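Local coordinates for protein putative adenosine kinase (Schistosoma mansoni, PDB 3VAS) that phosphorylates adenosine to AMP, most likely with ATP as phosphate donor, as a ribokinase-type (pfkB) nucleoside kinase, at residues A[90-93]-A[99-102]; A[126-131]-A[169-174]. All coordinates share one frame; numbering follows the deposited sequence.

In the fold
Both contacts dock a helix against neighbouring parallel strands of the ribokinase-type fold, 101-107 and 126-131. Interaction 1 is the inner one: helix 83-95 lies against the start of strand 101-107, four of the five residues that touch are buried, and a glutamine side chain hydrogen-bonds to a backbone N-H. Interaction 2 sits further from the centre of the chain, where helix 170-178 meets strand 126-131 through one glutamate, over an apolar patch and a looser polar edge. Their centres are about 16 Å apart, but the backbones meet: Cys101 O lies 3.1 Å from Val126 N, a probable hydrogen bond, and Phe99 packs on Val126.

Interaction 1: residues A[90-93]-A[99-102]; sequences MIQW and FVCS
Gln92, near the end of helix 83-95, reaches across to the start of strand 101-107, and its side chain makes most of the contact. Gln92 CB comes first, 3.8 Å from Cys101 SG. With CG anti to the backbone N (chi1 173°) and the chain bent at chi2, the amide is carried past Val100, Gln92 CD lying 3.7 Å from Val100 CG1. At the tip, OE1 accepts from the backbone, Cys101 N to Gln92 OE1 2.9 Å, with the donor almost in line with the carbonyl (171° at the oxygen) and some bend at the hydrogen (146°). Gln92 OE1 also has Val100 CG1 as a close apolar neighbour, at 3.1 Å. NE2 gives its hydrogen bond to Lys97 O, in the connection between helix and strand. One residue earlier in the helix, Ile91 CG2 touches Cys101 SG at 3.7 Å; Ile91 also touches Ala324 and Ile327 of helix 318-330. The contact joins helix 83-95 to the next strand of the ribokinase-type (pfkB) fold, with the Ile91 side chain about 14 Å from bound adenosine. Gripped at OE1 and NE2, the buried amide has its rotation fixed and ties the helix to both turn and strand.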
ATOM      1  N   MET A  90       0.982   5.300   9.183  1.00 22.06           N
ATOM      2  CA  MET A  90       0.642   6.712   9.029  1.00 20.39           C
ATOM      3  C   MET A  90      -0.780   6.991   9.519  1.00 21.49           C
ATOM      4  O   MET A  90      -1.040   8.054  10.081  1.00 23.92           O
ATOM      5  CB  MET A  90       0.834   7.214   7.597  1.00 20.02           C
ATOM      6  CG  MET A  90       0.629   8.725   7.470  1.00 21.89           C
ATOM      7  SD  MET A  90       1.075   9.386   5.851  1.00 22.67           S
ATOM      8  CE  MET A  90       0.993  11.154   6.153  1.00 19.54           C
ATOM      9  N   ILE A  91      -1.695   6.044   9.317  1.00 22.20           N
ATOM     10  CA  ILE A  91      -3.030   6.165   9.907  1.00 23.41           C
ATOM     11  C   ILE A  91      -2.882   6.334  11.418  1.00 26.68           C
ATOM     12  O   ILE A  91      -3.522   7.187  12.030  1.00 24.94           O
ATOM     13  CB  ILE A  91      -3.901   4.927   9.635  1.00 19.82           C
ATOM     14  CG1 ILE A  91      -4.205   4.793   8.143  1.00 19.10           C
ATOM     15  CG2 ILE A  91      -5.206   5.000  10.429  1.00 20.46           C
ATOM     16  CD1 ILE A  91      -5.024   3.564   7.800  1.00 17.83           C
ATOM     17  N   GLN A  92      -2.011   5.518  12.004  1.00 26.98           N
ATOM     18  CA  GLN A  92      -1.716   5.576  13.429  1.00 23.76           C
ATOM     19  C   GLN A  92      -1.107   6.924  13.827  1.00 25.10           C
ATOM     20  O   GLN A  92      -1.480   7.510  14.843  1.00 27.83           O
ATOM     21  CB  GLN A  92      -0.777   4.421  13.806  1.00 20.86           C
ATOM     22  CG  GLN A  92      -0.254   4.472  15.240  1.00 25.02           C
ATOM     23  CD  GLN A  92      -1.345   4.255  16.271  1.00 29.51           C
ATOM     24  OE1 GLN A  92      -2.078   3.264  16.215  1.00 31.18           O
ATOM     25  NE2 GLN A  92      -1.463   5.185  17.217  1.00 30.44           N
ATOM     26  N   TRP A  93      -0.174   7.408  13.017  1.00 21.00           N
ATOM     27  CA  TRP A  93       0.503   8.680  13.255  1.00 21.83           C
ATOM     28  C   TRP A  93      -0.475   9.859  13.164  1.00 25.89           C
ATOM     29  O   TRP A  93      -0.465  10.766  14.004  1.00 24.12           O
ATOM     30  CB  TRP A  93       1.623   8.818  12.226  1.00 27.21           C
ATOM     31  CG  TRP A  93       2.505  10.028  12.324  1.00 26.67           C
ATOM     32  CD1 TRP A  93       3.567  10.212  13.168  1.00 25.28           C
ATOM     33  CD2 TRP A  93       2.447  11.195  11.494  1.00 24.06           C
ATOM     34  NE1 TRP A  93       4.155  11.434  12.927  1.00 24.72           N
ATOM     35  CE2 TRP A  93       3.485  12.053  11.903  1.00 24.09           C
ATOM     36  CE3 TRP A  93       1.608  11.600  10.451  1.00 24.25           C
ATOM     37  CZ2 TRP A  93       3.707  13.293  11.306  1.00 28.08           C
ATOM     38  CZ3 TRP A  93       1.830  12.831   9.858  1.00 23.96           C
ATOM     39  CH2 TRP A  93       2.869  13.663  10.287  1.00 27.93           C
ATOM     40  N   PHE A  99      -2.091   2.794  19.847  1.00 32.50           N
ATOM     41  CA  PHE A  99      -2.585   1.422  19.689  1.00 31.65           C
ATOM     42  C   PHE A  99      -3.899   1.289  18.925  1.00 29.47           C
ATOM     43  O   PHE A  99      -4.511   0.222  18.919  1.00 29.96           O
ATOM     44  CB  PHE A  99      -2.684   0.708  21.045  1.00 33.22           C
ATOM     45  CG  PHE A  99      -1.521   0.979  21.958  1.00 34.05           C
ATOM     46  CD1 PHE A  99      -1.733   1.403  23.262  1.00 36.30           C
ATOM     47  CD2 PHE A  99      -0.219   0.818  21.514  1.00 33.77           C
ATOM     48  CE1 PHE A  99      -0.666   1.661  24.107  1.00 37.92           C
ATOM     49  CE2 PHE A  99       0.854   1.072  22.354  1.00 35.45           C
ATOM     50  CZ  PHE A  99       0.629   1.492  23.652  1.00 37.73           C
ATOM     51  N   VAL A 100      -4.332   2.358  18.269  1.00 26.96           N
ATOM     52  CA  VAL A 100      -5.534   2.268  17.444  1.00 25.94           C
ATOM     53  C   VAL A 100      -5.308   1.330  16.247  1.00 26.16           C
ATOM     54  O   VAL A 100      -6.246   0.698  15.756  1.00 25.82           O
ATOM     55  CB  VAL A 100      -6.041   3.667  16.991  1.00 51.47           C
ATOM     56  CG1 VAL A 100      -4.992   4.389  16.168  1.00 51.72           C
ATOM     57  CG2 VAL A 100      -7.337   3.549  16.211  1.00 51.01           C
ATOM     58  N   CYS A 101      -4.058   1.212  15.802  1.00 25.01           N
ATOM     59  CA  CYS A 101      -3.751   0.377  14.639  1.00 25.96           C
ATOM     60  C   CYS A 101      -2.959  -0.885  14.980  1.00 30.71           C
ATOM     61  O   CYS A 101      -2.135  -0.891  15.898  1.00 30.19           O
ATOM     62  CB  CYS A 101      -3.018   1.180  13.560  1.00 21.60           C
ATOM     63  SG  CYS A 101      -3.968   2.525  12.824  1.00 32.74           S
ATOM     64  N   SER A 102      -3.221  -1.947  14.218  1.00 30.30           N
ATOM     65  CA  SER A 102      -2.546  -3.230  14.371  1.00 26.40           C
ATOM     66  C   SER A 102      -1.932  -3.640  13.040  1.00 26.35           C
ATOM     67  O   SER A 102      -2.520  -3.397  11.983  1.00 22.68           O
ATOM     68  CB  SER A 102      -3.536  -4.311  14.802  1.00 23.82           C
ATOM     69  OG  SER A 102      -4.021  -4.094  16.111  1.00 23.83           O
TER

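Interaction 2: residues A[126-131]-A[169-174]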
ATOM      1  N   VAL A 126       0.630  -1.328  17.330  1.00 30.29           N
ATOM      2  CA  VAL A 126       0.671  -2.694  17.848  1.00 33.34           C
ATOM      3  C   VAL A 126       1.002  -3.674  16.721  1.00 33.89           C
ATOM      4  O   VAL A 126       0.359  -3.666  15.674  1.00 35.08           O
ATOM      5  CB  VAL A 126      -0.667  -3.106  18.512  1.00 36.53           C
ATOM      6  CG1 VAL A 126      -0.698  -4.610  18.770  1.00 37.87           C
ATOM      7  CG2 VAL A 126      -0.879  -2.344  19.808  1.00 35.63           C
ATOM      8  N   THR A 127       2.017  -4.506  16.932  1.00 31.11           N
ATOM      9  CA  THR A 127       2.411  -5.480  15.923  1.00 30.19           C
ATOM     10  C   THR A 127       2.473  -6.900  16.471  1.00 31.71           C
ATOM     11  O   THR A 127       2.684  -7.117  17.663  1.00 31.75           O
ATOM     12  CB  THR A 127       3.781  -5.140  15.300  1.00 28.55           C
ATOM     13  OG1 THR A 127       4.793  -5.145  16.315  1.00 31.23           O
ATOM     14  CG2 THR A 127       3.743  -3.779  14.629  1.00 26.50           C
ATOM     15  N   GLU A 128       2.267  -7.865  15.581  1.00 30.31           N
ATOM     16  CA  GLU A 128       2.545  -9.263  15.874  1.00 30.43           C
ATOM     17  C   GLU A 128       3.291  -9.853  14.685  1.00 31.19           C
ATOM     18  O   GLU A 128       2.690 -10.448  13.789  1.00 30.67           O
ATOM     19  CB  GLU A 128       1.257 -10.042  16.148  1.00 32.06           C
ATOM     20  CG  GLU A 128       0.625  -9.757  17.502  1.00 34.46           C
ATOM     21  CD  GLU A 128       1.443 -10.297  18.670  1.00 39.71           C
ATOM     22  OE1 GLU A 128       2.309 -11.174  18.456  1.00 39.26           O
ATOM     23  OE2 GLU A 128       1.213  -9.843  19.811  1.00 42.91           O
ATOM     24  N   PHE A 129       4.605  -9.663  14.673  1.00 31.16           N
ATOM     25  CA  PHE A 129       5.423 -10.136  13.565  1.00 28.46           C
ATOM     26  C   PHE A 129       5.625 -11.636  13.628  1.00 31.35           C
ATOM     27  O   PHE A 129       5.799 -12.208  14.703  1.00 31.33           O
ATOM     28  CB  PHE A 129       6.789  -9.446  13.561  1.00 25.84           C
ATOM     29  CG  PHE A 129       6.750  -8.025  13.088  1.00 27.20           C
ATOM     30  CD1 PHE A 129       6.624  -7.735  11.736  1.00 25.92           C
ATOM     31  CD2 PHE A 129       6.843  -6.977  13.990  1.00 26.08           C
ATOM     32  CE1 PHE A 129       6.589  -6.427  11.293  1.00 23.08           C
ATOM     33  CE2 PHE A 129       6.808  -5.667  13.553  1.00 26.97           C
ATOM     34  CZ  PHE A 129       6.681  -5.391  12.205  1.00 26.02           C
ATOM     35  N   GLN A 130       5.589 -12.269  12.464  1.00 31.33           N
ATOM     36  CA  GLN A 130       6.054 -13.637  12.337  1.00 30.30           C
ATOM     37  C   GLN A 130       7.534 -13.550  12.003  1.00 29.12           C
ATOM     38  O   GLN A 130       7.951 -12.710  11.204  1.00 27.57           O
ATOM     39  CB  GLN A 130       5.298 -14.360  11.223  1.00 30.32           C
ATOM     40  CG  GLN A 130       5.742 -15.797  10.991  1.00 32.37           C
ATOM     41  CD  GLN A 130       4.990 -16.444   9.848  1.00 33.13           C
ATOM     42  OE1 GLN A 130       3.998 -15.900   9.365  1.00 35.10           O
ATOM     43  NE2 GLN A 130       5.461 -17.605   9.403  1.00 31.38           N
ATOM     44  N   ILE A 131       8.343 -14.383  12.637  1.00 29.25           N
ATOM     45  CA  ILE A 131       9.768 -14.356  12.356  1.00 29.20           C
ATOM     46  C   ILE A 131      10.101 -15.553  11.472  1.00 29.53           C
ATOM     47  O   ILE A 131       9.743 -16.690  11.790  1.00 30.16           O
ATOM     48  CB  ILE A 131      10.626 -14.333  13.648  1.00 34.61           C
ATOM     49  CG1 ILE A 131      10.718 -12.915  14.227  1.00 36.33           C
ATOM     50  CG2 ILE A 131      12.041 -14.789  13.354  1.00 32.07           C
ATOM     51  CD1 ILE A 131       9.413 -12.309  14.704  1.00 37.00           C
ATOM     52  N   GLN A 169      -3.291 -17.891  14.970  1.00 39.46           N
ATOM     53  CA  GLN A 169      -2.976 -18.003  16.392  1.00 39.79           C
ATOM     54  C   GLN A 169      -3.972 -17.153  17.166  1.00 38.38           C
ATOM     55  O   GLN A 169      -4.278 -16.039  16.751  1.00 36.84           O
ATOM     56  CB  GLN A 169      -1.565 -17.501  16.675  1.00 39.65           C
ATOM     57  CG  GLN A 169      -0.460 -18.439  16.261  1.00 40.18           C
ATOM     58  CD  GLN A 169       0.901 -17.882  16.608  1.00 38.91           C
ATOM     59  OE1 GLN A 169       1.551 -18.344  17.544  1.00 40.44           O
ATOM     60  NE2 GLN A 169       1.336 -16.873  15.863  1.00 35.79           N
ATOM     61  N   PRO A 170      -4.494 -17.682  18.283  1.00 41.43           N
ATOM     62  CA  PRO A 170      -5.477 -16.954  19.096  1.00 42.50           C
ATOM     63  C   PRO A 170      -5.069 -15.511  19.411  1.00 41.44           C
ATOM     64  O   PRO A 170      -5.922 -14.622  19.362  1.00 40.23           O
ATOM     65  CB  PRO A 170      -5.546 -17.790  20.373  1.00 43.49           C
ATOM     66  CG  PRO A 170      -5.288 -19.183  19.895  1.00 44.71           C
ATOM     67  CD  PRO A 170      -4.270 -19.050  18.786  1.00 43.20           C
ATOM     68  N   HIS A 171      -3.792 -15.275  19.696  1.00 40.22           N
ATOM     69  CA  HIS A 171      -3.348 -13.941  20.102  1.00 41.18           C
ATOM     70  C   HIS A 171      -3.165 -12.989  18.923  1.00 42.03           C
ATOM     71  O   HIS A 171      -3.018 -11.783  19.116  1.00 44.01           O
ATOM     72  CB  HIS A 171      -2.071 -14.005  20.949  1.00 38.05           C
ATOM     73  CG  HIS A 171      -0.839 -14.362  20.175  1.00 41.79           C
ATOM     74  ND1 HIS A 171      -0.452 -15.666  19.949  1.00 42.97           N
ATOM     75  CD2 HIS A 171       0.103 -13.584  19.588  1.00 40.79           C
ATOM     76  CE1 HIS A 171       0.668 -15.677  19.251  1.00 42.07           C
ATOM     77  NE2 HIS A 171       1.027 -14.427  19.017  1.00 41.85           N
ATOM     78  N   VAL A 172      -3.172 -13.532  17.709  1.00 40.35           N
ATOM     79  CA  VAL A 172      -3.089 -12.709  16.510  1.00 37.95           C
ATOM     80  C   VAL A 172      -4.467 -12.530  15.874  1.00 38.90           C
ATOM     81  O   VAL A 172      -4.838 -11.423  15.470  1.00 38.39           O
ATOM     82  CB  VAL A 172      -2.112 -13.295  15.469  1.00 35.61           C
ATOM     83  CG1 VAL A 172      -2.135 -12.459  14.195  1.00 32.63           C
ATOM     84  CG2 VAL A 172      -0.704 -13.360  16.039  1.00 34.31           C
ATOM     85  N   TRP A 173      -5.232 -13.615  15.796  1.00 36.77           N
ATOM     86  CA  TRP A 173      -6.569 -13.539  15.224  1.00 36.36           C
ATOM     87  C   TRP A 173      -7.466 -12.596  16.020  1.00 37.26           C
ATOM     88  O   TRP A 173      -8.414 -12.027  15.477  1.00 36.19           O
ATOM     89  CB  TRP A 173      -7.218 -14.923  15.119  1.00 32.74           C
ATOM     90  CG  TRP A 173      -8.532 -14.869  14.411  1.00 34.54           C
ATOM     91  CD1 TRP A 173      -9.772 -15.023  14.963  1.00 36.26           C
ATOM     92  CD2 TRP A 173      -8.744 -14.609  13.016  1.00 30.85           C
ATOM     93  NE1 TRP A 173     -10.740 -14.886  13.997  1.00 35.40           N
ATOM     94  CE2 TRP A 173     -10.135 -14.632  12.793  1.00 33.47           C
ATOM     95  CE3 TRP A 173      -7.890 -14.368  11.933  1.00 36.10           C
ATOM     96  CZ2 TRP A 173     -10.693 -14.420  11.533  1.00 33.22           C
ATOM     97  CZ3 TRP A 173      -8.446 -14.155  10.681  1.00 34.31           C
ATOM     98  CH2 TRP A 173      -9.834 -14.184  10.492  1.00 35.06           C
ATOM     99  N   SER A 174      -7.161 -12.423  17.304  1.00 39.49           N
ATOM    100  CA  SER A 174      -7.931 -11.512  18.148  1.00 41.97           C
ATOM    101  C   SER A 174      -7.772 -10.048  17.717  1.00 37.59           C
ATOM    102  O   SER A 174      -8.652  -9.229  17.964  1.00 39.87           O
ATOM    103  CB  SER A 174      -7.573 -11.688  19.628  1.00 44.02           C
ATOM    104  OG  SER A 174      -6.293 -11.157  19.912  1.00 45.13           O
TER
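Glu128, in the 126-131 segment, meets the first turn of helix 170-178 in two ways, through its aliphatic stem and through its carboxylate. The stem makes the closely packed part. Glu128 CB lies 3.9 Å from Val172 CG2 and CG is little further off, the two side chains crossing at a slant. Val172 is buried and also touches Val104 of strand 101-107, so this apolar patch spans two neighbouring chain segments beneath the helix. The backbone is secured close by, where Glu128 O accepts a hydrogen bond from His166 NE2.

Towards solvent the fit is looser. Glu128 bends at chi2 (-69°), which swings the carboxylate toward exposed His171. That histidine carries its CG between backbone N and carbonyl carbon (chi1 72°), and its ring leans back toward Glu128. Glu128 OE1 approaches the ring at its edge, near the ring plane, 3.5 Å from His171 CD2 and equally far from NE2. The carboxylate plane stands 76° from the ring, so the two flat groups do not stack. At the start of the helix, Gln169 holds the N-cap position, and Gln169 O accepts from both Val172 N and Trp173 N. Its side-chain NE2 bonds to His166 O, so His166 is linked to both the 126-131 segment and this helix start.

The contact seats the start of helix 170-178 on the outer part of the pfkB-type domain. It is apolar where it is buried and, toward solvent, probably only weakly electrostatic: there is no direct hydrogen bond between Glu128 and His171, though a nearby carboxylate would be expected to favour a protonated imidazole, and most of the close fit comes from the Glu128 methylenes on Val172.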